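Side-chain contacts in L-lysine 6-oxidase (Marinomonas mediterranea, PDB 3WEU), which oxidises the side-chain amine of L-lysine with a cysteine tryptophylquinone cofactor, releasing ammonium and the hydrogen peroxide that makes it antibacterial: residues A[127-132]-A[484-489]; A[319-324]-A[344-349]; A[337-342]-A[419-424]; A[476-481]-A[495-500]. All coordinates share one frame; numbering follows the deposited sequence. Where two conformers were deposited one is given.

Contact 1. Residues A[127-132]-A[484-489]; sequences TASSER and TPERDE
S129 OG donates a hydrogen bond of 3.0 Å to E486 OE1, tying the first turn of the short helix 129-134 to the loop that leads into helix 489-492. The hydroxyl approaches from above the carboxylate, 36° out of its plane. E486 reaches back for it by folding: its CG lies between the backbone N and the carbonyl carbon (chi1 57°), and the chain bends again at chi2.

This polar link lies on the more exposed side, whereas the buried part is apolar. There the P485 ring rests CB and CG against R132 CB, each 3.7 Å away, and P485 CG also comes within 3.8 Å of S129 O. The guanidinium of R132 belongs to another neighbourhood, since NH2 donates to A95 O and R122 O, and NH1 to K126 O. With R132 NE still 6.2 Å from E486 OE1, attraction between the two charges is probably modest.

The helix start has its own polar fastening. E131, three residues on from the N-cap A128, folds back so that its OE1 takes the N-H of T127 on its anti side and, through its anti lone pair, that of A128 at 3.2 Å.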
# COMPACT_ATOMS: atom_id res chain seq x y z
N THR A 127 -17.32 14.37 -14.75
CA THR A 127 -17.71 15.76 -14.72
C THR A 127 -18.96 16.01 -15.56
O THR A 127 -19.74 16.87 -15.23
CB THR A 127 -16.52 16.69 -15.17
OG1 THR A 127 -16.21 16.43 -16.53
CG2 THR A 127 -15.27 16.39 -14.37
N ALA A 128 -19.22 15.22 -16.59
CA ALA A 128 -20.52 15.37 -17.32
C ALA A 128 -21.72 14.93 -16.51
O ALA A 128 -21.64 13.91 -15.81
CB ALA A 128 -20.48 14.55 -18.61
N SER A 129 -22.82 15.66 -16.65
CA SER A 129 -24.04 15.39 -15.94
C SER A 129 -24.50 13.96 -16.08
O SER A 129 -24.94 13.39 -15.10
CB SER A 129 -25.17 16.27 -16.45
OG SER A 129 -25.23 17.44 -15.68
N SER A 130 -24.41 13.37 -17.27
CA SER A 130 -24.90 12.03 -17.46
C SER A 130 -24.01 11.04 -16.78
O SER A 130 -24.48 9.98 -16.32
CB SER A 130 -24.97 11.68 -18.94
OG SER A 130 -23.66 11.49 -19.45
N GLU A 131 -22.72 11.34 -16.72
CA GLU A 131 -21.77 10.46 -16.02
C GLU A 131 -22.00 10.53 -14.48
O GLU A 131 -21.86 9.56 -13.79
CB GLU A 131 -20.31 10.85 -16.28
CG GLU A 131 -19.81 10.95 -17.74
CD GLU A 131 -18.31 11.33 -17.80
OE1 GLU A 131 -17.88 12.47 -17.37
OE2 GLU A 131 -17.53 10.47 -18.23
N ARG A 132 -22.29 11.72 -13.98
CA ARG A 132 -22.64 11.85 -12.56
C ARG A 132 -23.93 11.10 -12.28
O ARG A 132 -24.06 10.47 -11.27
CB ARG A 132 -22.90 13.28 -12.17
CG ARG A 132 -21.84 14.30 -12.49
CD ARG A 132 -20.58 14.09 -11.72
NE ARG A 132 -20.77 14.06 -10.25
CZ ARG A 132 -19.86 13.55 -9.46
NH1 ARG A 132 -18.71 13.12 -9.99
NH2 ARG A 132 -20.07 13.47 -8.13
N THR A 484 -31.55 13.79 -10.17
CA THR A 484 -30.68 14.96 -10.54
C THR A 484 -29.41 14.91 -9.68
O THR A 484 -29.47 15.14 -8.49
CB THR A 484 -31.43 16.24 -10.32
OG1 THR A 484 -32.82 16.10 -10.68
CG2 THR A 484 -30.73 17.46 -11.05
N PRO A 485 -28.27 14.52 -10.26
CA PRO A 485 -27.12 14.22 -9.37
C PRO A 485 -26.57 15.42 -8.57
O PRO A 485 -26.20 15.31 -7.38
CB PRO A 485 -26.07 13.64 -10.35
CG PRO A 485 -26.51 14.10 -11.72
CD PRO A 485 -28.02 14.05 -11.65
N GLU A 486 -26.60 16.60 -9.17
CA GLU A 486 -25.94 17.74 -8.56
C GLU A 486 -26.89 18.60 -7.76
O GLU A 486 -26.46 19.53 -7.11
CB GLU A 486 -25.16 18.57 -9.63
CG GLU A 486 -25.94 19.08 -10.78
CD GLU A 486 -26.11 17.99 -11.85
OE1 GLU A 486 -25.17 17.70 -12.72
OE2 GLU A 486 -27.20 17.41 -11.78
N ARG A 487 -28.18 18.27 -7.73
CA ARG A 487 -29.18 19.12 -7.10
C ARG A 487 -29.10 19.04 -5.57
O ARG A 487 -29.23 17.94 -5.00
CB ARG A 487 -30.59 18.73 -7.53
CG ARG A 487 -31.69 19.52 -6.88
CD ARG A 487 -33.07 19.17 -7.41
NE ARG A 487 -34.14 19.94 -6.79
CZ ARG A 487 -34.66 19.64 -5.60
NH1 ARG A 487 -34.16 18.58 -4.94
NH2 ARG A 487 -35.62 20.37 -5.07
N ASP A 488 -28.90 20.18 -4.93
CA ASP A 488 -29.02 20.29 -3.48
C ASP A 488 -30.41 20.75 -3.10
O ASP A 488 -30.81 21.88 -3.28
CB ASP A 488 -27.99 21.25 -2.95
CG ASP A 488 -27.93 21.25 -1.41
OD1 ASP A 488 -28.79 20.59 -0.78
OD2 ASP A 488 -27.02 21.86 -0.86
N GLU A 489 -31.20 19.83 -2.54
CA GLU A 489 -32.48 20.15 -2.02
C GLU A 489 -32.50 21.24 -0.99
O GLU A 489 -33.52 21.94 -0.83
CB GLU A 489 -33.08 18.88 -1.43
CG GLU A 489 -32.41 18.37 -0.12
CD GLU A 489 -31.02 17.76 -0.29
OE1 GLU A 489 -30.46 17.54 -1.42
OE2 GLU A 489 -30.44 17.42 0.79

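Contact 2. Residues A[319-324]-A[344-349]; sequences SGFFSF and NYFRQL
An aromatic cluster of F321, Y345 and F346 joins the end of a 3-10 segment to the loop that follows helix 336-344, although the backbones come no closer than 9.4 Å between the CA atoms of F321 and Y345. F321 is the central ring, and its two neighbours meet it in different ways. Y345 brings its CB to the edge of that ring, 3.5 Å from F321 CZ, and Y345 CG also lies at this edge, in the ring plane. The rings of F321 and Y345 stand nearly perpendicular, with centroids 6.0 Å apart.

F346 supplies the T-shaped partner. Its edge is turned toward the face of F321 in an offset edge-to-face pair, the planes at 90°, with F346 CE1 3.8 Å from F321 CD1. The two side chains lie alongside each other, pointing opposite ways. Because CG of F346 sits beside the backbone N (chi1 -75°), a CA-CB bond that does not aim at F321 still delivers the ring edge to it.

In sequence the touching residues lie before and after helix 336-344, which the cluster therefore spans. From the helix itself Y342 adds a further edge-to-face ring to F321, and its OH is hydrogen-bonded to F321 O. M377 packs on F321, while L405 and L413 lie against F346.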
# COMPACT_ATOMS: atom_id res chain seq x y z
N SER A 319 -22.82 11.31 35.54
CA SER A 319 -23.59 10.63 36.59
C SER A 319 -24.33 11.57 37.48
O SER A 319 -25.43 11.26 37.94
CB SER A 319 -22.70 9.64 37.36
OG SER A 319 -21.78 10.40 38.06
N GLY A 320 -23.78 12.74 37.76
CA GLY A 320 -24.49 13.72 38.58
C GLY A 320 -25.80 14.21 37.99
O GLY A 320 -26.56 14.85 38.70
N PHE A 321 -26.04 13.95 36.71
CA PHE A 321 -27.20 14.41 36.06
C PHE A 321 -28.33 13.39 36.09
O PHE A 321 -29.43 13.69 35.58
CB PHE A 321 -26.86 14.93 34.67
CG PHE A 321 -25.88 16.07 34.73
CD1 PHE A 321 -26.33 17.36 34.95
CD2 PHE A 321 -24.50 15.85 34.75
CE1 PHE A 321 -25.44 18.44 35.12
CE2 PHE A 321 -23.61 16.90 34.95
CZ PHE A 321 -24.07 18.21 35.12
N PHE A 322 -28.08 12.21 36.64
CA PHE A 322 -29.17 11.28 36.82
C PHE A 322 -29.12 10.65 38.22
O PHE A 322 -29.65 9.58 38.47
CB PHE A 322 -29.28 10.26 35.72
CG PHE A 322 -28.06 9.42 35.52
CD1 PHE A 322 -27.98 8.17 36.05
CD2 PHE A 322 -27.01 9.88 34.75
CE1 PHE A 322 -26.88 7.34 35.82
CE2 PHE A 322 -25.90 9.06 34.51
CZ PHE A 322 -25.83 7.79 35.03
N SER A 323 -28.50 11.33 39.14
CA SER A 323 -28.30 10.72 40.43
C SER A 323 -29.48 10.86 41.35
O SER A 323 -29.62 10.09 42.27
CB SER A 323 -27.08 11.27 41.13
OG SER A 323 -27.24 12.65 41.27
N PHE A 324 -30.35 11.81 41.06
CA PHE A 324 -31.37 12.27 42.01
C PHE A 324 -30.71 12.60 43.37
O PHE A 324 -31.09 12.16 44.47
CB PHE A 324 -32.55 11.25 42.12
CG PHE A 324 -33.41 11.16 40.86
CD1 PHE A 324 -32.99 10.33 39.74
CD2 PHE A 324 -34.62 11.86 40.78
CE1 PHE A 324 -33.76 10.25 38.56
CE2 PHE A 324 -35.39 11.78 39.59
CZ PHE A 324 -34.94 10.98 38.50
N ASN A 344 -27.23 24.99 34.37
CA ASN A 344 -26.10 25.84 33.99
C ASN A 344 -24.87 25.01 33.64
O ASN A 344 -23.92 25.55 33.11
CB ASN A 344 -25.79 26.86 35.05
CG ASN A 344 -26.77 28.02 35.04
OD1 ASN A 344 -27.21 28.45 33.98
ND2 ASN A 344 -26.87 28.66 36.18
N TYR A 345 -24.91 23.69 33.89
CA TYR A 345 -23.85 22.82 33.40
C TYR A 345 -24.05 22.34 31.98
O TYR A 345 -23.13 21.67 31.41
CB TYR A 345 -23.71 21.62 34.33
CG TYR A 345 -22.93 21.86 35.62
CD1 TYR A 345 -21.68 22.54 35.61
CD2 TYR A 345 -23.39 21.39 36.84
CE1 TYR A 345 -20.92 22.69 36.81
CE2 TYR A 345 -22.65 21.55 38.03
CZ TYR A 345 -21.42 22.15 37.98
OH TYR A 345 -20.71 22.27 39.08
N PHE A 346 -25.21 22.65 31.38
CA PHE A 346 -25.44 22.35 29.95
C PHE A 346 -24.87 23.44 29.10
O PHE A 346 -24.97 24.61 29.42
CB PHE A 346 -26.91 22.08 29.67
CG PHE A 346 -27.36 20.72 30.17
CD1 PHE A 346 -27.44 20.43 31.51
CD2 PHE A 346 -27.68 19.76 29.26
CE1 PHE A 346 -27.80 19.16 31.96
CE2 PHE A 346 -28.04 18.48 29.65
CZ PHE A 346 -28.09 18.17 31.00
N ARG A 347 -24.18 23.02 28.01
CA ARG A 347 -23.70 24.00 27.02
C ARG A 347 -24.86 24.66 26.30
O ARG A 347 -25.81 24.00 25.80
CB ARG A 347 -22.75 23.39 26.00
CG ARG A 347 -21.53 22.70 26.59
CD ARG A 347 -20.49 22.39 25.49
NE ARG A 347 -19.43 21.65 26.17
CZ ARG A 347 -19.50 20.36 26.52
NH1 ARG A 347 -20.49 19.58 26.18
NH2 ARG A 347 -18.53 19.82 27.20
N GLN A 348 -24.80 26.00 26.29
CA GLN A 348 -25.68 26.76 25.41
C GLN A 348 -25.27 26.45 23.97
O GLN A 348 -24.15 25.97 23.72
CB GLN A 348 -25.53 28.25 25.77
CG GLN A 348 -26.04 28.58 27.17
CD GLN A 348 -27.57 28.54 27.27
OE1 GLN A 348 -28.26 29.06 26.42
NE2 GLN A 348 -28.08 27.83 28.24
N LEU A 349 -26.18 26.72 23.03
CA LEU A 349 -25.90 26.52 21.61
C LEU A 349 -25.05 27.61 21.00
O LEU A 349 -25.29 28.76 21.31
CB LEU A 349 -27.16 26.38 20.74
CG LEU A 349 -27.86 25.02 20.84
CD1 LEU A 349 -28.48 24.84 22.22
CD2 LEU A 349 -28.95 24.90 19.77

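Contact 3. Residues A[337-342]-A[419-424]; sequences ANRMKY and GEFTAG
R339 stretches from helix 336-344 to the backbone of G419 and the ring of F421, with no hydrogen bond across the contact. R339 was modelled in two conformers, and what follows holds for one of them. The guanidinium CZ lies 3.8 Å from G419 CA. R339 NH1 and G419 N are only 2.9 Å apart, but both are donors, so this closeness is no bond and its exact value is doubtful.

F421 CE1 sits over one face of the guanidinium, 4.1 Å from R339 NE and 3.9 Å from R339 CD. The ring is not laid flat on the cation: the two planes are 60° apart. The arginine chain runs out straight at chi2 and then turns at chi3 (-91°), which swings the guanidinium in beside the glycine.

The next shell holds the group where it is. R339 NH1 donates to W416 O, in the last turn of helix 407-418, and NH2 donates to S332 O, while F326 packs on the same side chain. The F421 ring meets that of W416, and its side chain touches F295 of helix 295-308. Beyond G419, E420 centres an inverse gamma turn closed by a weak bond from F421 N to G419 O, and the chain then enters strand 421-422, which runs parallel to strand 293-294.

G419, with phi at 93°, ends helix 407-418 in a Schellman motif, and the arginine bound to W416 O puts a positive charge at the carbonyl end of that helix, where a helix dipole would probably favour it.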
# COMPACT_ATOMS: atom_id res chain seq x y z
N ALA A 337 -32.08 26.84 43.26
CA ALA A 337 -30.63 26.97 43.08
C ALA A 337 -30.06 25.62 42.60
O ALA A 337 -29.20 25.65 41.72
CB ALA A 337 -29.92 27.44 44.36
N ASN A 338 -30.58 24.50 43.12
CA ASN A 338 -30.21 23.19 42.62
C ASN A 338 -30.55 22.94 41.16
O ASN A 338 -29.70 22.47 40.37
CB ASN A 338 -30.89 22.09 43.43
CG ASN A 338 -30.32 21.94 44.81
OD1 ASN A 338 -29.18 22.24 45.06
ND2 ASN A 338 -31.12 21.41 45.70
N ARG A 339 -31.78 23.27 40.76
CA ARG A 339 -32.18 23.05 39.36
C ARG A 339 -31.38 23.93 38.41
O ARG A 339 -30.99 23.49 37.31
CB ARG A 339 -33.67 23.26 39.14
CG ARG A 339 -34.55 22.26 39.88
CD ARG A 339 -36.01 22.48 39.54
NE ARG A 339 -36.56 23.40 40.50
CZ ARG A 339 -36.84 24.66 40.27
NH1 ARG A 339 -36.68 25.17 39.08
NH2 ARG A 339 -37.30 25.40 41.24
N MET A 340 -31.12 25.17 38.84
CA MET A 340 -30.38 26.11 38.02
C MET A 340 -28.89 25.67 37.85
O MET A 340 -28.29 25.86 36.79
CB MET A 340 -30.40 27.48 38.65
CG MET A 340 -31.70 28.21 38.57
SD MET A 340 -32.14 28.69 36.91
CE MET A 340 -30.69 29.42 36.36
N LYS A 341 -28.32 25.14 38.92
CA LYS A 341 -26.96 24.64 38.86
C LYS A 341 -26.90 23.50 37.83
O LYS A 341 -26.00 23.49 37.03
CB LYS A 341 -26.48 24.15 40.17
CG LYS A 341 -24.96 23.99 40.21
CD LYS A 341 -24.55 23.46 41.57
CE LYS A 341 -23.31 24.08 42.19
NZ LYS A 341 -22.38 24.55 41.15
N TYR A 342 -27.86 22.58 37.86
CA TYR A 342 -27.95 21.44 36.93
C TYR A 342 -28.03 21.97 35.49
O TYR A 342 -27.26 21.60 34.62
CB TYR A 342 -29.21 20.60 37.31
CG TYR A 342 -29.51 19.36 36.52
CD1 TYR A 342 -29.83 19.41 35.17
CD2 TYR A 342 -29.49 18.11 37.14
CE1 TYR A 342 -30.13 18.24 34.44
CE2 TYR A 342 -29.75 16.96 36.40
CZ TYR A 342 -30.09 17.03 35.07
OH TYR A 342 -30.32 15.87 34.36
N GLY A 419 -38.52 26.56 37.35
CA GLY A 419 -39.65 26.17 38.16
C GLY A 419 -40.97 26.22 37.36
O GLY A 419 -42.02 25.91 37.89
N GLU A 420 -40.88 26.52 36.08
CA GLU A 420 -42.00 26.52 35.13
C GLU A 420 -42.24 25.15 34.57
O GLU A 420 -42.03 24.89 33.41
CB GLU A 420 -41.75 27.49 34.03
CG GLU A 420 -41.50 28.93 34.52
CD GLU A 420 -42.81 29.64 34.98
OE1 GLU A 420 -43.86 28.98 35.19
OE2 GLU A 420 -42.77 30.87 35.13
N PHE A 421 -42.63 24.25 35.43
CA PHE A 421 -42.96 22.94 35.00
C PHE A 421 -43.92 22.25 35.91
O PHE A 421 -43.96 22.54 37.09
CB PHE A 421 -41.75 21.99 34.87
CG PHE A 421 -41.09 21.61 36.17
CD1 PHE A 421 -40.23 22.48 36.85
CD2 PHE A 421 -41.29 20.35 36.70
CE1 PHE A 421 -39.56 22.08 38.02
CE2 PHE A 421 -40.70 19.98 37.89
CZ PHE A 421 -39.83 20.83 38.55
N THR A 422 -44.59 21.26 35.38
CA THR A 422 -45.46 20.43 36.16
C THR A 422 -44.99 19.04 36.30
O THR A 422 -44.08 18.56 35.57
CB THR A 422 -46.81 20.33 35.41
OG1 THR A 422 -46.54 19.95 34.06
CG2 THR A 422 -47.52 21.64 35.41
N ALA A 423 -45.63 18.36 37.20
CA ALA A 423 -45.52 16.96 37.43
C ALA A 423 -46.85 16.35 37.13
O ALA A 423 -47.89 16.95 37.35
CB ALA A 423 -45.13 16.74 38.88
N GLY A 424 -46.84 15.16 36.56
CA GLY A 424 -48.03 14.46 36.22
C GLY A 424 -48.11 14.34 34.70
O GLY A 424 -47.19 14.72 33.98

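Contact 4. Residues A[476-481]-A[495-500]; sequences AYFDVN and GCEPGD
F478 turns the edge of its ring toward the carboxylate of E497, and this is the close-fitting part of the contact. E497 OE2 lies in the ring plane 3.7 Å from F478 CE1, E497 CD is 3.8 Å from the same atom, and E497 CG comes within 3.9 Å of F478 CZ. The carboxylate stands almost upright to the ring, at 84°, and the positive rim of the aromatic C-H groups probably suits an oxygen there. Next to F478 in sequence, Y477 places its CD2 over one face of the phenylalanine ring, 3.4 Å above the plane and offset toward the rim. E497, extended beyond CG, has its carboxylate oxygens tied to other groups: OE2 is hydrogen-bonded to T484 OG1 and OE1 forms a salt bridge with K92.

The fit is looser at P498, whose CD stays 4.3 Å from F478 CE2, and solvent reaches part of Y477, whereas F478, E497 and P498 are buried.

The 495-500 chain is itself firmly shaped. A type II turn runs from E497 to D500, with G499 in its positive-phi position and D500 N bonded to E497 O. D500 OD2 answers with a nearly straight bond (176°) of 2.7 Å from E497 N, met well above the carboxylate plane; D500 OD1 pairs with K92 and K503.

Helix 475-481 thus packs its phenylalanine against a turn that itself leans on two strands of the large mixed sheet: P498 touches H88 and A90 of strand 80-91, and G499 is backbone-bonded to D223 at the start of strand 223-232.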
# COMPACT_ATOMS: atom_id res chain seq x y z
N ALA A 476 -43.91 10.33 -12.63
CA ALA A 476 -43.86 10.56 -14.12
C ALA A 476 -42.58 11.36 -14.51
O ALA A 476 -41.88 11.05 -15.51
CB ALA A 476 -45.12 11.29 -14.58
N TYR A 477 -42.22 12.34 -13.67
CA TYR A 477 -40.98 13.11 -13.91
C TYR A 477 -39.76 12.21 -13.92
O TYR A 477 -38.95 12.18 -14.86
CB TYR A 477 -40.85 14.30 -12.93
CG TYR A 477 -39.50 14.91 -13.08
CD1 TYR A 477 -39.26 15.92 -14.02
CD2 TYR A 477 -38.42 14.45 -12.35
CE1 TYR A 477 -37.97 16.41 -14.21
CE2 TYR A 477 -37.15 14.94 -12.52
CZ TYR A 477 -36.92 15.93 -13.44
OH TYR A 477 -35.61 16.38 -13.63
N PHE A 478 -39.58 11.41 -12.87
CA PHE A 478 -38.40 10.61 -12.78
C PHE A 478 -38.33 9.49 -13.78
O PHE A 478 -37.20 9.09 -14.20
CB PHE A 478 -38.20 10.07 -11.33
CG PHE A 478 -38.08 11.17 -10.30
CD1 PHE A 478 -36.99 12.07 -10.33
CD2 PHE A 478 -38.98 11.27 -9.29
CE1 PHE A 478 -36.89 13.10 -9.45
CE2 PHE A 478 -38.87 12.29 -8.36
CZ PHE A 478 -37.83 13.21 -8.45
N ASP A 479 -39.50 8.93 -14.10
CA ASP A 479 -39.62 7.88 -15.14
C ASP A 479 -38.81 8.33 -16.39
O ASP A 479 -37.98 7.57 -16.96
CB ASP A 479 -41.11 7.64 -15.46
CG ASP A 479 -41.75 6.53 -14.59
OD1 ASP A 479 -41.03 5.85 -13.78
OD2 ASP A 479 -42.96 6.32 -14.72
N VAL A 480 -39.02 9.59 -16.77
CA VAL A 480 -38.43 10.14 -18.02
C VAL A 480 -37.03 10.70 -17.86
O VAL A 480 -36.18 10.49 -18.72
CB VAL A 480 -39.38 11.22 -18.57
CG1 VAL A 480 -38.76 12.04 -19.74
CG2 VAL A 480 -40.70 10.55 -18.93
N ASN A 481 -36.76 11.31 -16.70
CA ASN A 481 -35.52 12.07 -16.49
C ASN A 481 -34.49 11.48 -15.57
O ASN A 481 -33.32 11.85 -15.56
CB ASN A 481 -35.98 13.41 -15.92
CG ASN A 481 -36.90 14.13 -16.89
OD1 ASN A 481 -38.10 14.32 -16.68
ND2 ASN A 481 -36.32 14.53 -17.96
N GLY A 495 -37.93 20.66 -2.48
CA GLY A 495 -38.21 19.30 -2.04
C GLY A 495 -37.06 18.38 -2.23
O GLY A 495 -36.06 18.72 -2.82
N CYS A 496 -37.25 17.13 -1.78
CA CYS A 496 -36.21 16.14 -1.89
C CYS A 496 -36.49 15.15 -2.98
O CYS A 496 -37.63 14.81 -3.22
CB CYS A 496 -36.09 15.35 -0.57
SG CYS A 496 -35.73 16.45 0.81
N GLU A 497 -35.43 14.60 -3.51
CA GLU A 497 -35.52 13.50 -4.43
C GLU A 497 -35.10 12.27 -3.65
O GLU A 497 -34.37 12.42 -2.67
CB GLU A 497 -34.48 13.65 -5.50
CG GLU A 497 -34.86 14.75 -6.47
CD GLU A 497 -33.98 14.83 -7.72
OE1 GLU A 497 -32.95 14.14 -7.82
OE2 GLU A 497 -34.37 15.62 -8.60
N PRO A 498 -35.40 11.10 -4.16
CA PRO A 498 -34.83 9.84 -3.70
C PRO A 498 -33.29 9.89 -3.64
O PRO A 498 -32.60 10.36 -4.56
CB PRO A 498 -35.33 8.82 -4.70
CG PRO A 498 -36.59 9.37 -5.20
CD PRO A 498 -36.52 10.88 -5.08
N GLY A 499 -32.75 9.42 -2.51
CA GLY A 499 -31.33 9.48 -2.28
C GLY A 499 -30.89 10.73 -1.53
O GLY A 499 -29.76 10.74 -1.00
N ASP A 500 -31.75 11.70 -1.36
CA ASP A 500 -31.30 12.96 -0.78
C ASP A 500 -30.97 12.91 0.71
O ASP A 500 -30.05 13.60 1.18
CB ASP A 500 -32.25 14.10 -1.12
CG ASP A 500 -32.05 14.64 -2.54
OD1 ASP A 500 -31.12 14.20 -3.23
OD2 ASP A 500 -32.90 15.47 -2.89

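In the fold
The four contacts form two pairs on distant sides of the chain. Contacts 1 and 4 have centres about 12 Å apart and share a region, because the 484-489 loop follows helix 475-481 and is bonded to the 495-500 turn. Contacts 2 and 3 are equally close to each other, both using helix 336-344 or its flanks, and about 45 Å separates the centres of contacts 1 and 2. The chemistry differs with burial. Contacts 2 and 4 are buried and rest on aromatic rings, the latter with a carboxylate whose charge is probably balanced by a lysine outside the contact. Contacts 1 and 3 are only partly buried, and there polar groups come to the front: a hydroxyl bond in one, a guanidinium in the other.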